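Local coordinates for geranylgeranyl pyrophosphate synthetase (Pyrococcus horikoshii, PDB 1WY0), which probably condenses isopentenyl pyrophosphate with shorter allylic pyrophosphates to build geranylgeranyl pyrophosphate, at residues 253-256 with 257-260. Numbering follows the deposited sequence.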
loop_
_atom_site.group_PDB
_atom_site.type_symbol
_atom_site.label_atom_id
_atom_site.label_comp_id
_atom_site.label_asym_id
_atom_site.label_seq_id
_atom_site.Cartn_x
_atom_site.Cartn_y
_atom_site.Cartn_z
ATOM N N ASN A 253 -28.229 22.115 11.581
ATOM C CA ASN A 253 -29.129 22.858 12.455
ATOM C C ASN A 253 -29.307 24.336 12.074
ATOM O O ASN A 253 -30.236 25.005 12.519
ATOM C CB ASN A 253 -28.599 22.733 13.884
ATOM C CG ASN A 253 -29.116 21.459 14.506
ATOM O OD1 ASN A 253 -30.266 21.360 14.925
ATOM N ND2 ASN A 253 -28.192 20.492 14.660
ATOM N N ALA A 254 -28.373 24.864 11.260
ATOM C CA ALA A 254 -28.380 26.312 11.034
ATOM C C ALA A 254 -29.415 26.771 9.992
ATOM O O ALA A 254 -29.800 26.033 9.094
ATOM C CB ALA A 254 -26.980 26.750 10.615
ATOM N N ASP A 255 -29.899 28.009 10.098
ATOM C CA ASP A 255 -30.875 28.521 9.140
ATOM C C ASP A 255 -30.114 28.893 7.876
ATOM O O ASP A 255 -28.893 28.993 7.892
ATOM C CB ASP A 255 -31.616 29.749 9.693
ATOM C CG ASP A 255 -30.685 30.901 10.021
ATOM O OD1 ASP A 255 -29.946 31.360 9.125
ATOM O OD2 ASP A 255 -30.697 31.359 11.182
ATOM N N GLU A 256 -30.840 29.096 6.785
ATOM C CA GLU A 256 -30.224 29.424 5.507
ATOM C C GLU A 256 -29.282 30.613 5.518
ATOM O O GLU A 256 -28.199 30.559 4.933
ATOM C CB GLU A 256 -31.306 29.640 4.453
ATOM C CG GLU A 256 -31.770 28.349 3.827
ATOM C CD GLU A 256 -30.621 27.598 3.190
ATOM O OE1 GLU A 256 -29.911 28.201 2.356
ATOM O OE2 GLU A 256 -30.422 26.411 3.534
ATOM N N LYS A 257 -29.690 31.688 6.176
ATOM C CA LYS A 257 -28.897 32.881 6.233
ATOM C C LYS A 257 -27.501 32.580 6.815
ATOM O O LYS A 257 -26.462 32.962 6.294
ATOM C CB LYS A 257 -29.693 33.821 7.134
ATOM C CG LYS A 257 -29.238 35.256 7.035
ATOM C CD LYS A 257 -29.670 36.110 8.230
ATOM C CE LYS A 257 -28.451 36.752 8.910
ATOM N NZ LYS A 257 -28.793 37.160 10.275
ATOM N N ASP A 258 -27.502 31.871 7.936
ATOM C CA ASP A 258 -26.257 31.541 8.599
ATOM C C ASP A 258 -25.401 30.568 7.798
ATOM O O ASP A 258 -24.200 30.790 7.654
ATOM C CB ASP A 258 -26.545 31.018 10.008
ATOM C CG ASP A 258 -27.205 32.078 10.894
ATOM O OD1 ASP A 258 -26.961 33.273 10.653
ATOM O OD2 ASP A 258 -27.952 31.723 11.830
ATOM N N LYS A 259 -26.016 29.517 7.257
ATOM C CA LYS A 259 -25.396 28.525 6.382
ATOM C C LYS A 259 -24.570 29.179 5.268
ATOM O O LYS A 259 -23.435 28.808 5.002
ATOM C CB LYS A 259 -26.504 27.666 5.774
ATOM C CG LYS A 259 -26.851 26.458 6.646
ATOM C CD LYS A 259 -27.248 25.238 5.815
ATOM C CE LYS A 259 -28.570 24.616 6.279
ATOM N NZ LYS A 259 -29.664 25.104 5.440
ATOM N N GLN A 260 -25.248 30.102 4.591
ATOM C CA GLN A 260 -24.674 30.781 3.427
ATOM C C GLN A 260 -23.532 31.721 3.800
ATOM O O GLN A 260 -22.557 31.846 3.072
ATOM C CB GLN A 260 -25.754 31.575 2.685
ATOM C CG GLN A 260 -26.940 30.738 2.234
ATOM C CD GLN A 260 -26.518 29.542 1.408
ATOM O OE1 GLN A 260 -25.887 29.691 0.358
ATOM N NE2 GLN A 260 -26.862 28.344 1.877
HETATM O O HOH W 1 -30.377 34.527 11.531
#
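Asp-255 caps the start of helix 256-264: its OD1 accepts the backbone N of Asp-258 at 2.8 Å, nearly straight at 168°, and is met almost end-on. This is a side-chain N-cap, which occupies an amide of the first turn that has no helical carbonyl before it. With chi1 at 60°, CG sits between the backbone N and the carbonyl carbon, which turns OD1 toward the Asp-258 amide at the helix start. Two main-chain bonds continue the helix, Lys-259 N to Asp-255 O at 3.0 Å and Gln-260 N to Glu-256 O at 3.0 Å.

Among the charged groups, Asp-255 OD2 comes within 2.8 Å of Asp-258 OD2, the carboxylate planes 42° apart. This like-charge approach is probably eased by Lys-296 and Tyr-297, which respectively form a salt bridge and a hydrogen bond with Asp-258 OD2. A water donates to Asp-255 OD2 and is weakly held by Lys-257 NZ. Replacing Asp-255 by an alanine removes the carboxylate and would probably leave the Asp-258 amide without its cap and the water without its acceptor here.

On the flank of the turn, Glu-256 OE2 and Lys-259 NZ are paired as a salt bridge, but at 2.4 Å the modelled distance is too short to trust in detail. Lys-259 CE lies 3.4 Å from Ala-254 O, and Lys-259 CG packs 4.0 Å from Ala-254 CB.

The contact covers the short link after helix 245-253 and the opening turn of helix 256-264, at the periphery of the all-helical subunit; Tyr-297 OH, between helices 283-296 and 299-315, also takes a hydrogen bond from Asp-255 N.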